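Local structure of lipoprotein (Streptococcus pneumoniae, 3CX3) at residues M11-S16 with A22-V27; A59-Y64 with D137-V142; S66-S71 with M94-V99. The protein binds zinc and, as a lipoprotein homologous to the solute-binding components of ABC transporters, probably delivers it for uptake into the pneumococcal cell. All coordinates share one frame; numbering follows the deposited sequence.

How the interactions relate
Interactions 1 and 2 lie side by side, their centres about 9 Å apart, because strands 12-15 and 61-64 are neighbours in one parallel sheet; Val14 N to Val61 O and Val14 O to Val63 N, each 2.8 Å, are probable hydrogen bonds between them. Interaction 3 joins loops beyond the carboxyl ends of strands 61-64 and 86-89, its centre about 20 Å from that of interaction 1 and about 19 Å from that of interaction 2. Glu70 OE2 of interaction 3 packs on Tyr64 CB of interaction 2. The zinc, bound by His44, His120, His184 and Glu259, is about 11 Å from the side chain of Thr68 in interaction 3.

Interaction 1. Residues M11-S16 with A22-V27; sequences MKIVTS and AMVKEV
Val24 faces Ile13 and Thr15 from helix 18-28, and its two methyls divide the strand between them. The apolar part of the contact is methyl against methyl: Val24 CG1 meets Ile13 CG2 at 4.2 Å, a loose van der Waals approach in which one side chain lies aslant the other. With CG1 anti to its backbone N (chi1 -170°), Val24 spreads its branches along the strand, one for each partner. Ile13 offers CG2 as the nearer branch, with CD1 at the end of its CG1 arm only slightly farther from the same valine methyl. The mixed part is a hydroxyl on a methyl: Val24 CG2 lies 3.9 Å from Thr15 OG1, the two side chains passing alongside and pointing opposite ways. Thr15 OG1 is buried by the contact and finds no polar partner anywhere in the model.

This is the first strand-helix step of the beta-alpha-beta unit formed by strand 12-15, helix 18-28 and strand 33-36. Backbone hydrogen bonds hold strand 12-15 between its sheet neighbours, Ile13 pairing with Asp33 and Arg35, and Lys12 with Val61. Val34 packs on Ile13, and Met36 packs on Thr15. On another side of the helix, Met23 and Val27 rest on helix 147-173 through Phe157 and Tyr150. Shape and burial of apolar surface, rather than directed bonds, therefore set the helix on the sheet here, and the one hydroxyl drawn into the interface pays a probable desolvation cost.

Interaction 2. Residues A59-Y64 with D137-V142; sequences ADVFVY and DKLSEV
Val61 meets Val142 and Leu139 where the last turns of helix 125-142 cover strand 61-64, part of the four-stranded parallel sheet of an alpha/beta lobe. Each methyl of Val61 takes one partner. CG2 reaches Val142 CG1 at 4.1 Å, the two valines extending toward each other tip to tip, while CG1 stands 4.4 Å from Leu139 CD1. A chi1 of 171° puts Val61 CG1 across from the backbone N and CG2 next to it, facing Val142. Leu139 starts out along the flank of the strand, and its chi1 of -107° carries CD1 back to Val61.

Around this small apolar group, other parts of the fold close in. Met11 packs on Val61 from the lead-in to the neighbouring strand, and Lys86 touches both Val61 and Val142. Leu139 also wedges against Leu88 of strand 86-89 and against Ser28 and Val24 of helix 18-28, and Val24 is met as well, together with Ile20, by Val63, two residues along the strand from Val61 on the same face. Farther out, Lys138 is fixed by a salt bridge to Glu92 in the loop after strand 86-89. The helical turn that presents Val142 is kept by its own backbone bond, Val142 N to Lys138 O at 3.1 Å.

Interaction 3. Residues S66-S71 with M94-V99; sequences SHTLES and MTLERV
The backbones at Thr68 and Leu96 run in roughly the same direction with their CA atoms 9.3 Å apart, neither forming helix or strand, so side chains alone bridge them. Leu96 reaches across and its CD1 does all the touching. It meets Thr68 tip to tip, 3.3 Å from OG1 and 3.9 Å from CG2, resting against both branches of the threonine. The oxygen-methyl approach is close, although no polar bond is involved. Ser66 adds its hydroxyl, with OG 4.0 Å from the same CD1. Thr68 OG1 sits between the backbone N and the carbonyl carbon (chi1 71°), a rotation that brings it within 2.8 Å of Ser66 OG; the two hydroxyls are hydrogen-bonded, and either could be the donor. Leucine thus packs on a pair of oxygens already tied to each other.

The 66-71 chain is folded tightly: Leu69 N bonds to Ser66 O at 3.0 Å around His67 and Thr68, a type I beta turn, and an inverse gamma turn centred on Glu70 follows. Both segments belong to loops leaving the carboxyl ends of parallel strands, 61-64 and 86-89, where alpha/beta folds commonly place ligand sites. The zinc site lies at this end of the sheet.

Glu70 bends back over the turn. Its OE1 receives Ser66 N at 2.9 Å on the syn side, 23° out of the carboxylate plane, and OE2 accepts His65 N, so one carboxylate holds two successive backbone N-H groups. His67 ND1 is bonded to Glu89. Beyond Leu96, Glu97 is hydrogen-bonded to Ser188 and Tyr189, while Met94 packs on Ile134 and Glu131 of helix 125-142.

Interaction 1. Residues M11-S16 with A22-V27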
loop_
_atom_site.group_PDB
_atom_site.type_symbol
_atom_site.label_atom_id
_atom_site.label_comp_id
_atom_site.label_asym_id
_atom_site.label_seq_id
_atom_site.Cartn_x
_atom_site.Cartn_y
_atom_site.Cartn_z
HETATM N N MSE A 11 11.448 -2.309 21.466
HETATM C CA MSE A 11 10.943 -3.596 20.980
HETATM C C MSE A 11 11.402 -3.862 19.559
HETATM O O MSE A 11 11.141 -3.050 18.669
HETATM C CB MSE A 11 9.416 -3.631 20.991
HETATM C CG MSE A 11 8.797 -4.259 22.216
HETATM SE SE MSE A 11 6.878 -4.574 21.961
HETATM C CE MSE A 11 6.302 -2.839 21.266
ATOM N N LYS A 12 12.062 -5.002 19.350
ATOM C CA LYS A 12 12.491 -5.421 18.015
ATOM C C LYS A 12 11.246 -5.794 17.195
ATOM O O LYS A 12 10.477 -6.693 17.582
ATOM C CB LYS A 12 13.475 -6.593 18.099
ATOM C CG LYS A 12 14.285 -6.833 16.816
ATOM C CD LYS A 12 15.223 -8.049 16.920
ATOM C CE LYS A 12 16.605 -7.640 17.428
ATOM N NZ LYS A 12 17.735 -8.409 16.779
ATOM N N ILE A 13 11.052 -5.086 16.079
ATOM C CA ILE A 13 9.815 -5.182 15.289
ATOM C C ILE A 13 10.115 -5.417 13.806
ATOM O O ILE A 13 10.785 -4.619 13.159
ATOM C CB ILE A 13 8.887 -3.929 15.486
ATOM C CG1 ILE A 13 8.204 -3.961 16.856
ATOM C CG2 ILE A 13 7.860 -3.827 14.398
ATOM C CD1 ILE A 13 7.571 -2.634 17.261
ATOM N N VAL A 14 9.619 -6.540 13.291
ATOM C CA VAL A 14 9.730 -6.851 11.882
ATOM C C VAL A 14 8.399 -6.554 11.187
ATOM O O VAL A 14 7.307 -6.624 11.773
ATOM C CB VAL A 14 10.280 -8.281 11.628
ATOM C CG1 VAL A 14 10.340 -8.594 10.140
ATOM C CG2 VAL A 14 11.681 -8.411 12.202
ATOM N N THR A 15 8.519 -6.231 9.913
ATOM C CA THR A 15 7.500 -5.524 9.178
ATOM C C THR A 15 7.514 -6.029 7.752
ATOM O O THR A 15 8.581 -6.312 7.217
ATOM C CB THR A 15 7.815 -4.052 9.315
ATOM O OG1 THR A 15 6.933 -3.489 10.309
ATOM C CG2 THR A 15 7.742 -3.335 8.011
ATOM N N SER A 16 6.343 -6.186 7.143
ATOM C CA SER A 16 6.282 -6.913 5.873
ATOM C C SER A 16 6.840 -6.099 4.727
ATOM O O SER A 16 7.863 -6.484 4.131
ATOM C CB SER A 16 4.899 -7.484 5.569
ATOM O OG SER A 16 3.890 -6.506 5.619
ATOM N N ALA A 22 6.479 2.149 7.475
ATOM C CA ALA A 22 6.335 3.571 7.673
ATOM C C ALA A 22 5.295 3.912 8.705
ATOM O O ALA A 22 5.396 4.925 9.380
ATOM C CB ALA A 22 5.978 4.220 6.371
HETATM N N MSE A 23 4.280 3.077 8.805
HETATM C CA MSE A 23 3.158 3.345 9.666
HETATM C C MSE A 23 3.413 2.850 11.090
HETATM O O MSE A 23 2.862 3.396 12.040
HETATM C CB MSE A 23 1.924 2.677 9.086
HETATM C CG MSE A 23 0.752 3.575 8.990
HETATM SE SE MSE A 23 -0.596 2.944 7.728
HETATM C CE MSE A 23 -1.959 4.136 8.296
ATOM N N VAL A 24 4.232 1.811 11.244
ATOM C CA VAL A 24 4.619 1.369 12.586
ATOM C C VAL A 24 5.633 2.356 13.154
ATOM O O VAL A 24 5.538 2.761 14.319
ATOM C CB VAL A 24 5.204 -0.053 12.612
ATOM C CG1 VAL A 24 5.335 -0.523 14.040
ATOM C CG2 VAL A 24 4.323 -1.006 11.861
ATOM N N LYS A 25 6.580 2.751 12.307
ATOM C CA LYS A 25 7.582 3.758 12.628
ATOM C C LYS A 25 6.986 5.117 12.996
ATOM O O LYS A 25 7.488 5.809 13.881
ATOM C CB LYS A 25 8.571 3.906 11.465
ATOM C CG LYS A 25 9.842 3.086 11.618
ATOM C CD LYS A 25 10.968 3.620 10.740
ATOM C CE LYS A 25 12.343 3.304 11.340
ATOM N NZ LYS A 25 12.752 4.255 12.424
ATOM N N GLU A 26 5.918 5.504 12.314
ATOM C CA GLU A 26 5.218 6.741 12.658
ATOM C C GLU A 26 4.459 6.610 13.972
ATOM O O GLU A 26 4.348 7.587 14.713
ATOM C CB GLU A 26 4.303 7.201 11.526
ATOM C CG GLU A 26 4.776 8.491 10.888
ATOM C CD GLU A 26 4.866 8.429 9.374
ATOM O OE1 GLU A 26 4.053 9.096 8.705
ATOM O OE2 GLU A 26 5.764 7.731 8.853
ATOM N N VAL A 27 3.961 5.409 14.267
ATOM C CA VAL A 27 3.224 5.189 15.503
ATOM C C VAL A 27 4.159 5.095 16.706
ATOM O O VAL A 27 3.784 5.476 17.815
ATOM C CB VAL A 27 2.270 3.962 15.415
ATOM C CG1 VAL A 27 1.742 3.564 16.791
ATOM C CG2 VAL A 27 1.089 4.266 14.468
#

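Interaction 2. Residues A59-Y64 with D137-V142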
loop_
_atom_site.group_PDB
_atom_site.type_symbol
_atom_site.label_atom_id
_atom_site.label_comp_id
_atom_site.label_asym_id
_atom_site.label_seq_id
_atom_site.Cartn_x
_atom_site.Cartn_y
_atom_site.Cartn_z
ATOM N N ALA A 59 12.163 -11.858 16.225
ATOM C CA ALA A 59 11.686 -10.538 16.645
ATOM C C ALA A 59 10.805 -10.638 17.888
ATOM O O ALA A 59 10.431 -11.747 18.291
ATOM C CB ALA A 59 10.908 -9.878 15.501
ATOM N N ASP A 60 10.488 -9.490 18.499
ATOM C CA ASP A 60 9.447 -9.415 19.540
ATOM C C ASP A 60 8.054 -9.252 18.921
ATOM O O ASP A 60 7.069 -9.770 19.432
ATOM C CB ASP A 60 9.695 -8.227 20.474
ATOM C CG ASP A 60 10.979 -8.358 21.267
ATOM O OD1 ASP A 60 11.030 -9.199 22.201
ATOM O OD2 ASP A 60 11.922 -7.588 20.969
ATOM N N VAL A 61 7.987 -8.501 17.826
ATOM C CA VAL A 61 6.718 -8.193 17.163
ATOM C C VAL A 61 6.854 -8.303 15.655
ATOM O O VAL A 61 7.821 -7.820 15.080
ATOM C CB VAL A 61 6.200 -6.763 17.529
ATOM C CG1 VAL A 61 4.996 -6.369 16.668
ATOM C CG2 VAL A 61 5.888 -6.658 19.042
ATOM N N PHE A 62 5.885 -8.950 15.013
ATOM C CA PHE A 62 5.820 -8.921 13.565
ATOM C C PHE A 62 4.496 -8.383 13.058
ATOM O O PHE A 62 3.413 -8.831 13.473
ATOM C CB PHE A 62 6.121 -10.285 12.960
ATOM C CG PHE A 62 6.031 -10.307 11.456
ATOM C CD1 PHE A 62 6.971 -9.619 10.676
ATOM C CD2 PHE A 62 5.021 -11.013 10.818
ATOM C CE1 PHE A 62 6.897 -9.645 9.292
ATOM C CE2 PHE A 62 4.950 -11.049 9.415
ATOM C CZ PHE A 62 5.884 -10.363 8.659
ATOM N N VAL A 63 4.603 -7.419 12.145
ATOM C CA VAL A 63 3.446 -6.688 11.636
ATOM C C VAL A 63 3.318 -6.803 10.131
ATOM O O VAL A 63 4.233 -6.397 9.398
ATOM C CB VAL A 63 3.499 -5.184 12.025
ATOM C CG1 VAL A 63 2.304 -4.449 11.488
ATOM C CG2 VAL A 63 3.557 -5.020 13.527
ATOM N N TYR A 64 2.190 -7.367 9.678
ATOM C CA TYR A 64 1.876 -7.393 8.257
ATOM C C TYR A 64 0.574 -6.637 7.954
ATOM O O TYR A 64 -0.083 -6.138 8.875
ATOM C CB TYR A 64 1.929 -8.837 7.675
ATOM C CG TYR A 64 0.802 -9.725 8.100
ATOM C CD1 TYR A 64 0.782 -10.303 9.356
ATOM C CD2 TYR A 64 -0.263 -9.976 7.243
ATOM C CE1 TYR A 64 -0.273 -11.115 9.741
ATOM C CE2 TYR A 64 -1.319 -10.783 7.622
ATOM C CZ TYR A 64 -1.317 -11.341 8.878
ATOM O OH TYR A 64 -2.371 -12.150 9.258
ATOM N N ASP A 137 -3.481 0.520 18.634
ATOM C CA ASP A 137 -4.249 -0.349 19.539
ATOM C C ASP A 137 -3.524 -1.651 19.879
ATOM O O ASP A 137 -3.255 -1.950 21.061
ATOM C CB ASP A 137 -5.626 -0.665 18.952
ATOM C CG ASP A 137 -6.552 0.549 18.936
ATOM O OD1 ASP A 137 -7.743 0.393 18.598
ATOM O OD2 ASP A 137 -6.095 1.662 19.271
ATOM N N LYS A 138 -3.193 -2.414 18.843
ATOM C CA LYS A 138 -2.536 -3.707 19.027
ATOM C C LYS A 138 -1.175 -3.515 19.661
ATOM O O LYS A 138 -0.811 -4.241 20.583
ATOM C CB LYS A 138 -2.408 -4.464 17.696
ATOM C CG LYS A 138 -3.731 -4.890 17.077
ATOM C CD LYS A 138 -3.492 -5.472 15.681
ATOM C CE LYS A 138 -4.462 -6.584 15.309
ATOM N NZ LYS A 138 -5.914 -6.231 15.465
ATOM N N LEU A 139 -0.431 -2.525 19.176
ATOM C CA LEU A 139 0.834 -2.147 19.813
ATOM C C LEU A 139 0.634 -1.771 21.279
ATOM O O LEU A 139 1.432 -2.168 22.143
ATOM C CB LEU A 139 1.549 -1.027 19.060
ATOM C CG LEU A 139 2.801 -1.427 18.258
ATOM C CD1 LEU A 139 2.598 -2.739 17.493
ATOM C CD2 LEU A 139 3.299 -0.310 17.304
ATOM N N SER A 140 -0.431 -1.034 21.582
ATOM C CA SER A 140 -0.586 -0.559 22.960
ATOM C C SER A 140 -1.203 -1.595 23.915
ATOM O O SER A 140 -1.135 -1.426 25.136
ATOM C CB SER A 140 -1.228 0.833 23.039
ATOM O OG SER A 140 -2.555 0.848 22.603
ATOM N N GLU A 141 -1.769 -2.680 23.378
ATOM C CA GLU A 141 -2.090 -3.821 24.250
ATOM C C GLU A 141 -0.853 -4.702 24.499
ATOM O O GLU A 141 -0.660 -5.220 25.591
ATOM C CB GLU A 141 -3.305 -4.615 23.741
ATOM C CG GLU A 141 -3.250 -6.172 23.882
ATOM C CD GLU A 141 -2.996 -6.697 25.307
ATOM O OE1 GLU A 141 -3.544 -6.154 26.295
ATOM O OE2 GLU A 141 -2.226 -7.669 25.434
ATOM N N VAL A 142 -0.008 -4.851 23.488
ATOM C CA VAL A 142 1.207 -5.666 23.618
ATOM C C VAL A 142 2.280 -5.025 24.522
ATOM O O VAL A 142 2.950 -5.718 25.304
ATOM C CB VAL A 142 1.757 -6.044 22.218
ATOM C CG1 VAL A 142 3.287 -6.227 22.216
ATOM C CG2 VAL A 142 1.035 -7.282 21.710
#

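Interaction 3. Residues S66-S71 with M94-V99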
loop_
_atom_site.group_PDB
_atom_site.type_symbol
_atom_site.label_atom_id
_atom_site.label_comp_id
_atom_site.label_asym_id
_atom_site.label_seq_id
_atom_site.Cartn_x
_atom_site.Cartn_y
_atom_site.Cartn_z
ATOM N N SER A 66 -2.336 -7.722 5.806
ATOM C CA SER A 66 -3.620 -8.431 5.667
ATOM C C SER A 66 -3.476 -9.869 5.216
ATOM O O SER A 66 -2.568 -10.201 4.461
ATOM C CB SER A 66 -4.490 -7.705 4.642
ATOM O OG SER A 66 -5.654 -8.432 4.337
ATOM N N HIS A 67 -4.410 -10.724 5.628
ATOM C CA HIS A 67 -4.355 -12.132 5.268
ATOM C C HIS A 67 -4.531 -12.315 3.761
ATOM O O HIS A 67 -4.041 -13.284 3.192
ATOM C CB HIS A 67 -5.383 -12.956 6.073
ATOM C CG HIS A 67 -6.800 -12.486 5.926
ATOM N ND1 HIS A 67 -7.389 -11.602 6.806
ATOM C CD2 HIS A 67 -7.753 -12.793 5.008
ATOM C CE1 HIS A 67 -8.634 -11.365 6.424
ATOM N NE2 HIS A 67 -8.878 -12.072 5.336
ATOM N N THR A 68 -5.226 -11.362 3.135
ATOM C CA THR A 68 -5.455 -11.295 1.690
ATOM C C THR A 68 -4.253 -10.791 0.836
ATOM O O THR A 68 -4.357 -10.715 -0.415
ATOM C CB THR A 68 -6.654 -10.376 1.402
ATOM O OG1 THR A 68 -6.295 -9.020 1.669
ATOM C CG2 THR A 68 -7.807 -10.729 2.282
ATOM N N LEU A 69 -3.137 -10.445 1.489
ATOM C CA LEU A 69 -1.948 -9.968 0.788
ATOM C C LEU A 69 -0.749 -10.870 1.133
ATOM O O LEU A 69 -0.339 -11.740 0.351
ATOM C CB LEU A 69 -1.645 -8.515 1.184
ATOM C CG LEU A 69 -1.177 -7.457 0.159
ATOM C CD1 LEU A 69 -0.147 -6.469 0.802
ATOM C CD2 LEU A 69 -0.668 -8.055 -1.190
ATOM N N GLU A 70 -0.195 -10.651 2.320
ATOM C CA GLU A 70 0.805 -11.537 2.861
ATOM C C GLU A 70 0.112 -12.830 3.329
ATOM O O GLU A 70 -0.285 -12.954 4.495
ATOM C CB GLU A 70 1.567 -10.846 3.982
ATOM C CG GLU A 70 2.073 -9.440 3.615
ATOM C CD GLU A 70 1.206 -8.333 4.193
ATOM O OE1 GLU A 70 -0.063 -8.452 4.104
ATOM O OE2 GLU A 70 1.798 -7.363 4.758
ATOM N N SER A 71 -0.047 -13.757 2.374
ATOM C CA SER A 71 -0.683 -15.078 2.569
ATOM C C SER A 71 0.071 -16.029 3.502
ATOM O O SER A 71 -0.567 -16.793 4.228
ATOM C CB SER A 71 -0.878 -15.782 1.227
ATOM O OG SER A 71 -1.950 -15.216 0.507
HETATM N N MSE A 94 -10.859 -4.357 9.105
HETATM C CA MSE A 94 -11.140 -3.443 7.971
HETATM C C MSE A 94 -11.782 -4.141 6.796
HETATM O O MSE A 94 -11.273 -5.139 6.304
HETATM C CB MSE A 94 -9.874 -2.758 7.481
HETATM C CG MSE A 94 -9.315 -1.748 8.450
HETATM SE SE MSE A 94 -7.800 -0.921 7.618
HETATM C CE MSE A 94 -8.599 -0.238 5.984
ATOM N N THR A 95 -12.894 -3.592 6.339
ATOM C CA THR A 95 -13.720 -4.248 5.341
ATOM C C THR A 95 -13.157 -3.928 3.959
ATOM O O THR A 95 -13.092 -2.762 3.579
ATOM C CB THR A 95 -15.240 -3.847 5.500
ATOM O OG1 THR A 95 -15.706 -3.128 4.360
ATOM C CG2 THR A 95 -15.457 -2.982 6.742
ATOM N N LEU A 96 -12.733 -4.967 3.231
ATOM C CA LEU A 96 -12.130 -4.826 1.883
ATOM C C LEU A 96 -13.116 -5.094 0.746
ATOM O O LEU A 96 -13.929 -6.021 0.811
ATOM C CB LEU A 96 -10.913 -5.753 1.707
ATOM C CG LEU A 96 -9.750 -5.872 2.705
ATOM C CD1 LEU A 96 -8.842 -7.019 2.311
ATOM C CD2 LEU A 96 -8.943 -4.598 2.835
ATOM N N GLU A 97 -13.024 -4.298 -0.312
ATOM C CA GLU A 97 -13.908 -4.482 -1.466
ATOM C C GLU A 97 -13.473 -5.667 -2.342
ATOM O O GLU A 97 -12.280 -5.869 -2.596
ATOM C CB GLU A 97 -14.123 -3.161 -2.262
ATOM C CG GLU A 97 -12.975 -2.673 -3.181
ATOM C CD GLU A 97 -13.006 -1.145 -3.475
ATOM O OE1 GLU A 97 -12.066 -0.654 -4.149
ATOM O OE2 GLU A 97 -13.946 -0.432 -3.031
ATOM N N ARG A 98 -14.465 -6.448 -2.760
ATOM C CA ARG A 98 -14.283 -7.650 -3.575
ATOM C C ARG A 98 -13.788 -7.331 -5.000
ATOM O O ARG A 98 -14.204 -6.330 -5.598
ATOM C CB ARG A 98 -15.604 -8.416 -3.626
ATOM C CG ARG A 98 -15.466 -9.878 -3.980
ATOM C CD ARG A 98 -16.829 -10.537 -4.133
ATOM N NE ARG A 98 -16.860 -11.570 -5.179
ATOM C CZ ARG A 98 -17.776 -11.652 -6.148
ATOM N NH1 ARG A 98 -18.774 -10.779 -6.225
ATOM N NH2 ARG A 98 -17.706 -12.632 -7.035
ATOM N N VAL A 99 -12.897 -8.184 -5.523
ATOM C CA VAL A 99 -12.339 -8.033 -6.875
ATOM C C VAL A 99 -13.456 -8.180 -7.908
ATOM O O VAL A 99 -14.043 -9.256 -8.041
ATOM C CB VAL A 99 -11.177 -9.022 -7.170
ATOM C CG1 VAL A 99 -10.766 -8.971 -8.639
ATOM C CG2 VAL A 99 -9.988 -8.715 -6.283
#